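Local atomic coordinates of putative fimbriae assembly chaperone (Salmonella typhimurium, PDB entry 2CO7), a protein that probably acts as a periplasmic chaperone that holds and helps fold fimbrial subunits on their way into the assembled fimbria. Residues A18-Y23 and R204-F209; V44-K49 and V95-V100; P160-M165 and P184-K189. All coordinates share one frame; numbering follows the deposited sequence.

Interaction 1 of 3, residues A18-Y23 and R204-F209; sequences ATRVIY and RVITDF
Arg20 and Ile206 meet across the interdomain cleft of a PapD-type chaperone, Arg20 on the strand 20-24 side, in the N-terminal immunoglobulin-like domain, and Ile206 in the C-terminal domain. The tight part is the lid on the guanidinium: Ile206 CG2 sits over the centre of one face, 3.5 Å from Arg20 CZ. Arg20 gets there with CG between its own backbone N and carbonyl carbon (chi1 62°), followed by bends at chi2 and chi3. Arg20 NH1 donates a hydrogen bond to Thr19 OG1 at 2.9 Å, with the hydroxyl tilted 16° out of the guanidinium plane. Outside the two segments, the same nitrogen makes a salt bridge with the backbone of the chain of another protein, consistent with the cleft arginine that in this family anchors the end of a bound subunit. A second close spot joins Ile22 CG1 to Asp208 OD2 (3.5 Å), the side chains crossing at about a right angle. That carboxylate is paired with Arg131. The looser side is wet. A water in the guanidinium plane spans the gap, accepting from Arg20 NE at 3.0 Å and donating to Ile206 O at 2.8 Å.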
loop_
_atom_site.group_PDB
_atom_site.type_symbol
_atom_site.label_atom_id
_atom_site.label_comp_id
_atom_site.label_asym_id
_atom_site.label_seq_id
_atom_site.Cartn_x
_atom_site.Cartn_y
_atom_site.Cartn_z
ATOM N N ALA B 18 -7.046 -2.690 -11.574
ATOM C CA ALA B 18 -5.648 -2.845 -11.944
ATOM C C ALA B 18 -4.798 -2.468 -10.712
ATOM O O ALA B 18 -5.325 -1.861 -9.778
ATOM C CB ALA B 18 -5.319 -1.918 -13.071
ATOM N N THR B 19 -3.495 -2.779 -10.775
ATOM C CA THR B 19 -2.530 -2.472 -9.718
ATOM C C THR B 19 -1.735 -1.189 -10.039
ATOM O O THR B 19 -1.107 -0.631 -9.146
ATOM C CB THR B 19 -1.522 -3.619 -9.455
ATOM O OG1 THR B 19 -0.777 -3.905 -10.665
ATOM C CG2 THR B 19 -2.221 -4.864 -8.883
ATOM N N ARG B 20 -1.781 -0.739 -11.295
ATOM C CA ARG B 20 -1.229 0.564 -11.666
ATOM C C ARG B 20 -2.096 1.170 -12.758
ATOM O O ARG B 20 -2.860 0.452 -13.426
ATOM C CB ARG B 20 0.225 0.428 -12.190
ATOM C CG ARG B 20 0.337 -0.442 -13.468
ATOM C CD ARG B 20 0.909 -1.856 -13.186
ATOM N NE ARG B 20 2.280 -1.729 -12.644
ATOM C CZ ARG B 20 2.634 -1.939 -11.366
ATOM N NH1 ARG B 20 1.757 -2.410 -10.464
ATOM N NH2 ARG B 20 3.885 -1.713 -10.981
ATOM N N VAL B 21 -1.945 2.469 -12.980
ATOM C CA VAL B 21 -2.642 3.159 -14.050
ATOM C C VAL B 21 -1.527 3.920 -14.757
ATOM O O VAL B 21 -0.784 4.710 -14.118
ATOM C CB VAL B 21 -3.736 4.165 -13.524
ATOM C CG1 VAL B 21 -4.373 4.886 -14.722
ATOM C CG2 VAL B 21 -4.861 3.459 -12.762
ATOM N N ILE B 22 -1.372 3.682 -16.058
ATOM C CA ILE B 22 -0.379 4.453 -16.826
ATOM C C ILE B 22 -1.148 5.585 -17.526
ATOM O O ILE B 22 -2.120 5.335 -18.278
ATOM C CB ILE B 22 0.390 3.589 -17.848
ATOM C CG1 ILE B 22 1.016 2.363 -17.146
ATOM C CG2 ILE B 22 1.427 4.490 -18.684
ATOM C CD1 ILE B 22 1.925 2.699 -15.942
ATOM N N TYR B 23 -0.709 6.808 -17.266
ATOM C CA TYR B 23 -1.352 8.013 -17.823
ATOM C C TYR B 23 -0.502 8.562 -18.939
ATOM O O TYR B 23 0.513 9.228 -18.694
ATOM C CB TYR B 23 -1.583 9.065 -16.709
ATOM C CG TYR B 23 -2.589 10.148 -17.096
ATOM C CD1 TYR B 23 -3.852 10.209 -16.489
ATOM C CD2 TYR B 23 -2.270 11.111 -18.056
ATOM C CE1 TYR B 23 -4.765 11.217 -16.819
ATOM C CE2 TYR B 23 -3.195 12.104 -18.422
ATOM C CZ TYR B 23 -4.441 12.153 -17.782
ATOM O OH TYR B 23 -5.360 13.130 -18.167
ATOM N N ARG B 204 12.982 -9.081 -13.192
ATOM C CA ARG B 204 11.876 -8.809 -14.092
ATOM C C ARG B 204 11.330 -7.429 -13.722
ATOM O O ARG B 204 11.678 -6.877 -12.675
ATOM C CB ARG B 204 10.789 -9.869 -13.957
ATOM C CG ARG B 204 11.197 -11.276 -14.405
ATOM C CD ARG B 204 10.199 -12.269 -13.880
ATOM N NE ARG B 204 10.603 -13.661 -14.049
ATOM C CZ ARG B 204 10.178 -14.456 -15.029
ATOM N NH1 ARG B 204 9.361 -13.989 -15.967
ATOM N NH2 ARG B 204 10.601 -15.721 -15.085
ATOM N N VAL B 205 10.542 -6.853 -14.608
ATOM C CA VAL B 205 9.832 -5.641 -14.258
ATOM C C VAL B 205 8.339 -5.919 -14.308
ATOM O O VAL B 205 7.877 -6.737 -15.068
ATOM C CB VAL B 205 10.206 -4.394 -15.121
ATOM C CG1 VAL B 205 11.736 -4.041 -14.947
ATOM C CG2 VAL B 205 9.847 -4.601 -16.583
ATOM N N ILE B 206 7.592 -5.222 -13.468
ATOM C CA ILE B 206 6.150 -5.288 -13.563
ATOM C C ILE B 206 5.786 -4.358 -14.739
ATOM O O ILE B 206 6.200 -3.184 -14.767
ATOM C CB ILE B 206 5.469 -4.836 -12.271
ATOM C CG1 ILE B 206 5.959 -5.669 -11.063
ATOM C CG2 ILE B 206 3.920 -4.975 -12.410
ATOM C CD1 ILE B 206 5.381 -5.144 -9.741
ATOM N N THR B 207 5.080 -4.912 -15.726
ATOM C CA THR B 207 4.748 -4.169 -16.956
ATOM C C THR B 207 3.640 -3.145 -16.735
ATOM O O THR B 207 3.015 -3.116 -15.660
ATOM C CB THR B 207 4.310 -5.114 -18.126
ATOM O OG1 THR B 207 2.942 -5.552 -17.941
ATOM C CG2 THR B 207 5.256 -6.324 -18.246
ATOM N N ASP B 208 3.375 -2.314 -17.754
ATOM C CA ASP B 208 2.240 -1.402 -17.733
ATOM C C ASP B 208 0.893 -2.076 -17.500
ATOM O O ASP B 208 -0.069 -1.418 -17.088
ATOM C CB ASP B 208 2.188 -0.582 -19.028
ATOM C CG ASP B 208 3.403 0.317 -19.215
ATOM O OD1 ASP B 208 3.767 0.548 -20.385
ATOM O OD2 ASP B 208 3.981 0.830 -18.230
ATOM N N PHE B 209 0.832 -3.382 -17.765
ATOM C CA PHE B 209 -0.404 -4.152 -17.679
ATOM C C PHE B 209 -0.450 -5.112 -16.492
ATOM O O PHE B 209 -1.345 -5.939 -16.406
ATOM C CB PHE B 209 -0.671 -4.835 -19.021
ATOM C CG PHE B 209 -0.621 -3.870 -20.156
ATOM C CD1 PHE B 209 -1.707 -3.038 -20.399
ATOM C CD2 PHE B 209 0.543 -3.740 -20.929
ATOM C CE1 PHE B 209 -1.663 -2.106 -21.416
ATOM C CE2 PHE B 209 0.594 -2.795 -21.946
ATOM C CZ PHE B 209 -0.520 -1.985 -22.175
HETATM O O HOH W 1 4.948 -0.896 -13.691
#

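Interaction 2 of 3, residues V44-K49 and V95-V100; sequences VQSSVK and VCIKAV
Lys98 and Gln45 face each other as a hydrogen-bonded pair of two antiparallel neighbours, strands 42-50 and 91-100, inside the large sheet of the N-terminal immunoglobulin-like domain. The evidence for regular pairing is direct: the two segment axes approach to 4.6 Å and their directions differ by 163°. Lys98 and Gln45 lose the most surface to the contact, and both backbone bonds between them are formed, Lys98 N to Gln45 O at 2.8 Å and Gln45 N to Lys98 O at 2.9 Å. Their side chains leave the same face of the sheet, each with CG anti to the backbone N, which lays them side by side. Gln45 stays extended and brings OE1 to within 4.0 Å of Lys98 CE, a van der Waals meeting of amide and methylene. Lys98 then bends at its last two torsions, and its ammonium group is hydrogen-bonded to Asn123 OD1 on strand 116-131.

Cys96 is the next hydrogen-bonded position along that face and repeats the pattern with Ser47: Cys96 N reaches Ser47 O at 3.0 Å in an almost straight bond (175° at the hydrogen). Its sulfur turns away from Ser47 to the disulfide with Cys125 on strand 116-131, tying strand 91-100 covalently to its other neighbour in the sheet. The opposite face carries Val44, Ser46, Val48, Val95, Ile97 and Ala99, which pack toward strands 10-16, 59-68 and 73-80. Among them Val44 and Ile97 make the closer apolar contact, obliquely, with Val44 CG1 3.6 Å from Ile97 CG2, while Val48 CG2 and Val95 CG2 touch more lightly at 4.2 Å.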
loop_
_atom_site.group_PDB
_atom_site.type_symbol
_atom_site.label_atom_id
_atom_site.label_comp_id
_atom_site.label_asym_id
_atom_site.label_seq_id
_atom_site.Cartn_x
_atom_site.Cartn_y
_atom_site.Cartn_z
ATOM N N VAL B 44 -17.006 5.575 -0.483
ATOM C CA VAL B 44 -15.692 5.570 -1.110
ATOM C C VAL B 44 -15.208 7.003 -1.348
ATOM O O VAL B 44 -15.996 7.866 -1.720
ATOM C CB VAL B 44 -15.676 4.763 -2.423
ATOM C CG1 VAL B 44 -14.249 4.633 -2.964
ATOM C CG2 VAL B 44 -16.209 3.362 -2.206
ATOM N N GLN B 45 -13.922 7.230 -1.103
ATOM C CA GLN B 45 -13.272 8.481 -1.410
ATOM C C GLN B 45 -12.054 8.162 -2.265
ATOM O O GLN B 45 -11.274 7.258 -1.949
ATOM C CB GLN B 45 -12.860 9.173 -0.122
ATOM C CG GLN B 45 -12.059 10.449 -0.309
ATOM C CD GLN B 45 -11.119 10.671 0.840
ATOM O OE1 GLN B 45 -11.537 10.965 1.963
ATOM N NE2 GLN B 45 -9.840 10.502 0.578
ATOM N N SER B 46 -11.894 8.892 -3.359
ATOM C CA SER B 46 -10.691 8.742 -4.153
ATOM C C SER B 46 -9.921 10.040 -4.153
ATOM O O SER B 46 -10.512 11.158 -4.207
ATOM C CB SER B 46 -11.013 8.321 -5.578
ATOM O OG SER B 46 -11.990 7.309 -5.607
ATOM N N SER B 47 -8.599 9.902 -4.052
ATOM C CA SER B 47 -7.677 11.032 -4.058
ATOM C C SER B 47 -6.414 10.682 -4.869
ATOM O O SER B 47 -6.135 9.523 -5.075
ATOM C CB SER B 47 -7.286 11.376 -2.603
ATOM O OG SER B 47 -6.742 10.212 -1.969
ATOM N N VAL B 48 -5.697 11.685 -5.374
ATOM C CA VAL B 48 -4.345 11.478 -5.976
ATOM C C VAL B 48 -3.302 12.221 -5.141
ATOM O O VAL B 48 -3.504 13.388 -4.795
ATOM C CB VAL B 48 -4.287 11.945 -7.458
ATOM C CG1 VAL B 48 -2.917 11.660 -8.062
ATOM C CG2 VAL B 48 -5.335 11.194 -8.285
ATOM N N LYS B 49 -2.210 11.550 -4.783
ATOM C CA LYS B 49 -1.123 12.213 -4.026
ATOM C C LYS B 49 0.144 12.138 -4.867
ATOM O O LYS B 49 0.266 11.278 -5.754
ATOM C CB LYS B 49 -0.875 11.526 -2.686
ATOM C CG LYS B 49 -2.120 11.413 -1.784
ATOM C CD LYS B 49 -2.692 12.766 -1.557
ATOM C CE LYS B 49 -1.883 13.610 -0.660
ATOM N NZ LYS B 49 -2.746 14.598 0.065
ATOM N N VAL B 95 -2.825 6.951 -6.757
ATOM C CA VAL B 95 -4.286 7.081 -6.748
ATOM C C VAL B 95 -4.773 6.110 -5.657
ATOM O O VAL B 95 -4.533 4.919 -5.732
ATOM C CB VAL B 95 -4.920 6.878 -8.177
ATOM C CG1 VAL B 95 -4.624 5.485 -8.806
ATOM C CG2 VAL B 95 -6.420 7.124 -8.143
ATOM N N CYS B 96 -5.460 6.675 -4.662
ATOM C CA CYS B 96 -5.856 5.954 -3.463
ATOM C C CYS B 96 -7.374 5.936 -3.350
ATOM O O CYS B 96 -8.046 6.921 -3.652
ATOM C CB CYS B 96 -5.296 6.656 -2.251
ATOM S SG CYS B 96 -3.498 6.566 -2.096
ATOM N N ILE B 97 -7.878 4.799 -2.914
ATOM C CA ILE B 97 -9.303 4.549 -2.780
ATOM C C ILE B 97 -9.504 4.203 -1.326
ATOM O O ILE B 97 -8.958 3.188 -0.876
ATOM C CB ILE B 97 -9.706 3.296 -3.635
ATOM C CG1 ILE B 97 -9.438 3.501 -5.130
ATOM C CG2 ILE B 97 -11.158 2.845 -3.361
ATOM C CD1 ILE B 97 -9.905 4.785 -5.673
ATOM N N LYS B 98 -10.223 5.062 -0.601
ATOM C CA LYS B 98 -10.581 4.815 0.803
ATOM C C LYS B 98 -11.997 4.264 0.852
ATOM O O LYS B 98 -12.932 4.888 0.312
ATOM C CB LYS B 98 -10.555 6.107 1.628
ATOM C CG LYS B 98 -10.880 5.873 3.126
ATOM C CD LYS B 98 -10.997 7.176 3.934
ATOM C CE LYS B 98 -9.713 8.003 3.853
ATOM N NZ LYS B 98 -8.619 7.328 4.629
ATOM N N ALA B 99 -12.150 3.124 1.526
ATOM C CA ALA B 99 -13.457 2.448 1.596
ATOM C C ALA B 99 -13.829 2.324 3.063
ATOM O O ALA B 99 -13.021 1.916 3.901
ATOM C CB ALA B 99 -13.415 1.085 0.910
ATOM N N VAL B 100 -15.073 2.680 3.349
ATOM C CA VAL B 100 -15.573 2.809 4.710
ATOM C C VAL B 100 -16.935 2.095 4.817
ATOM O O VAL B 100 -17.884 2.470 4.125
ATOM C CB VAL B 100 -15.680 4.315 5.091
ATOM C CG1 VAL B 100 -16.314 4.491 6.418
ATOM C CG2 VAL B 100 -14.272 4.972 5.053
#

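Interaction 3 of 3, residues P160-M165 and P184-K189; sequences PTPFYM and PPFADK
Phe186 N donates to Thr161 O at 3.0 Å, the one direct hydrogen bond between the loop 160-165 and the segment 184-189, and the bond is somewhat bent, with 145° at the hydrogen and the donor tilted from the carbonyl plane. Around that bond, prolines and aromatic rings interlock. The pyrrolidine of Pro185 lies over Tyr164: its CD stands 3.4 Å from the centroid of the Tyr164 ring and only 6° off the ring normal, a CH-pi contact centred on the face. Pro184 meets the same ring obliquely, CB to Tyr164 CE1 at 3.8 Å. Pro185 CG also lies 3.3 Å from Pro162 O. The Phe186 ring folds back over the loop because CG is anti to its carbonyl carbon (chi1 -53°), and this places Thr161 O over the centre of one ring face. Phe186 CZ touches Pro162 CB at 4.0 Å, while Pro160 O lies 3.2 Å from CE1 of Phe186.

Polar groups fix the loop from within and from beyond. Thr161 OG1 accepts from Phe163 N at 3.2 Å and is also bonded to Asn159 OD1, while Asn159 ND2 reaches both Phe163 O and Pro184 O. From the N-terminal domain, Glu90 binds Tyr164 N, so the loop belongs to the interdomain contact as well. The arrangement combines an ST turn at Thr161 with a G1 beta bulge, in which Phe186, with a left-handed backbone, and Ala187 face Asn159 where strand 187-191 joins strand 154-159 in the C-terminal immunoglobulin-like domain.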
loop_
_atom_site.group_PDB
_atom_site.type_symbol
_atom_site.label_atom_id
_atom_site.label_comp_id
_atom_site.label_asym_id
_atom_site.label_seq_id
_atom_site.Cartn_x
_atom_site.Cartn_y
_atom_site.Cartn_z
ATOM N N PRO B 160 19.442 4.432 -15.929
ATOM C CA PRO B 160 19.765 5.599 -16.769
ATOM C C PRO B 160 18.605 5.958 -17.737
ATOM O O PRO B 160 18.793 6.732 -18.673
ATOM C CB PRO B 160 20.968 5.095 -17.568
ATOM C CG PRO B 160 20.554 3.618 -17.854
ATOM C CD PRO B 160 19.876 3.165 -16.545
ATOM N N THR B 161 17.417 5.415 -17.487
ATOM C CA THR B 161 16.284 5.578 -18.403
ATOM C C THR B 161 15.283 6.572 -17.846
ATOM O O THR B 161 15.323 6.853 -16.650
ATOM C CB THR B 161 15.523 4.207 -18.638
ATOM O OG1 THR B 161 14.612 3.942 -17.575
ATOM C CG2 THR B 161 16.499 3.035 -18.779
ATOM N N PRO B 162 14.389 7.103 -18.709
ATOM C CA PRO B 162 13.293 7.980 -18.274
ATOM C C PRO B 162 12.135 7.333 -17.532
ATOM O O PRO B 162 11.179 8.047 -17.227
ATOM C CB PRO B 162 12.780 8.601 -19.585
ATOM C CG PRO B 162 13.200 7.615 -20.662
ATOM C CD PRO B 162 14.449 6.952 -20.180
ATOM N N PHE B 163 12.227 6.040 -17.186
ATOM C CA PHE B 163 11.083 5.310 -16.636
ATOM C C PHE B 163 11.231 4.998 -15.174
ATOM O O PHE B 163 12.337 4.722 -14.729
ATOM C CB PHE B 163 10.888 3.968 -17.356
ATOM C CG PHE B 163 10.555 4.105 -18.818
ATOM C CD1 PHE B 163 11.577 4.048 -19.777
ATOM C CD2 PHE B 163 9.265 4.367 -19.238
ATOM C CE1 PHE B 163 11.294 4.193 -21.127
ATOM C CE2 PHE B 163 8.961 4.498 -20.599
ATOM C CZ PHE B 163 9.989 4.420 -21.546
ATOM N N TYR B 164 10.110 4.952 -14.438
ATOM C CA TYR B 164 10.125 4.195 -13.196
ATOM C C TYR B 164 10.304 2.725 -13.498
ATOM O O TYR B 164 9.601 2.176 -14.346
ATOM C CB TYR B 164 8.838 4.374 -12.365
ATOM C CG TYR B 164 8.748 5.774 -11.840
ATOM C CD1 TYR B 164 9.173 6.083 -10.555
ATOM C CD2 TYR B 164 8.293 6.810 -12.663
ATOM C CE1 TYR B 164 9.122 7.393 -10.081
ATOM C CE2 TYR B 164 8.224 8.139 -12.184
ATOM C CZ TYR B 164 8.654 8.413 -10.915
ATOM O OH TYR B 164 8.582 9.694 -10.426
ATOM N N MET B 165 11.189 2.085 -12.733
ATOM C CA MET B 165 11.529 0.674 -12.943
ATOM C C MET B 165 11.006 -0.097 -11.733
ATOM O O MET B 165 11.549 -0.019 -10.630
ATOM C CB MET B 165 13.058 0.518 -13.101
ATOM C CG MET B 165 13.580 0.964 -14.458
ATOM S SD MET B 165 13.090 -0.231 -15.758
ATOM C CE MET B 165 13.611 0.627 -17.258
ATOM N N PRO B 184 13.303 5.217 -9.471
ATOM C CA PRO B 184 12.830 6.311 -10.334
ATOM C C PRO B 184 13.677 6.549 -11.584
ATOM O O PRO B 184 14.829 6.042 -11.703
ATOM C CB PRO B 184 12.822 7.532 -9.375
ATOM C CG PRO B 184 12.651 6.876 -7.986
ATOM C CD PRO B 184 13.664 5.724 -8.138
ATOM N N PRO B 185 13.144 7.377 -12.521
ATOM C CA PRO B 185 13.920 7.741 -13.686
ATOM C C PRO B 185 15.295 8.327 -13.320
ATOM O O PRO B 185 15.409 9.052 -12.338
ATOM C CB PRO B 185 13.051 8.825 -14.348
ATOM C CG PRO B 185 11.643 8.441 -13.952
ATOM C CD PRO B 185 11.826 8.019 -12.501
ATOM N N PHE B 186 16.341 8.011 -14.096
ATOM C CA PHE B 186 17.648 8.662 -13.916
ATOM C C PHE B 186 18.094 8.657 -12.438
ATOM O O PHE B 186 18.529 9.669 -11.879
ATOM C CB PHE B 186 17.614 10.092 -14.494
ATOM C CG PHE B 186 17.135 10.165 -15.931
ATOM C CD1 PHE B 186 17.840 9.506 -16.943
ATOM C CD2 PHE B 186 15.998 10.883 -16.275
ATOM C CE1 PHE B 186 17.411 9.577 -18.278
ATOM C CE2 PHE B 186 15.565 10.969 -17.639
ATOM C CZ PHE B 186 16.250 10.314 -18.615
ATOM N N ALA B 187 17.925 7.512 -11.801
ATOM C CA ALA B 187 18.076 7.414 -10.354
ATOM C C ALA B 187 18.697 6.072 -10.029
ATOM O O ALA B 187 18.709 5.189 -10.866
ATOM C CB ALA B 187 16.722 7.583 -9.659
ATOM N N ASP B 188 19.241 5.943 -8.806
ATOM C CA ASP B 188 19.802 4.692 -8.313
ATOM C C ASP B 188 19.128 4.296 -7.014
ATOM O O ASP B 188 18.611 5.163 -6.290
ATOM C CB ASP B 188 21.280 4.866 -8.015
ATOM C CG ASP B 188 21.994 5.594 -9.104
ATOM O OD1 ASP B 188 21.769 5.210 -10.260
ATOM O OD2 ASP B 188 22.719 6.584 -8.806
ATOM N N LYS B 189 19.191 3.001 -6.704
ATOM C CA LYS B 189 18.812 2.453 -5.403
ATOM C C LYS B 189 19.910 1.532 -4.907
ATOM O O LYS B 189 20.528 0.815 -5.696
ATOM C CB LYS B 189 17.493 1.655 -5.473
ATOM C CG LYS B 189 16.265 2.508 -5.744
ATOM C CD LYS B 189 15.968 3.413 -4.558
ATOM C CE LYS B 189 14.610 4.031 -4.652
ATOM N NZ LYS B 189 14.195 4.605 -3.305
#

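How the interactions relate
The three contacts sample both domains of the chaperone and the junction between them. Interaction 2 lies within the N-terminal domain and interaction 3 within the C-terminal one, their centres about 27 Å apart on opposite sides of the chain's centre. Interaction 1 bridges the domains, about 19 Å from interaction 2 and about 15 Å from interaction 3 between centres. It shares the large sheet with interaction 2, through strand 20-24 at one outer edge. It touches interaction 3 directly, where Val205 CG1 packs 4.1 Å from Met165 SD. Along the chain, interactions 2 and 3 follow each other between the two halves of interaction 1, so segments 181 positions apart in sequence meet at the domain junction.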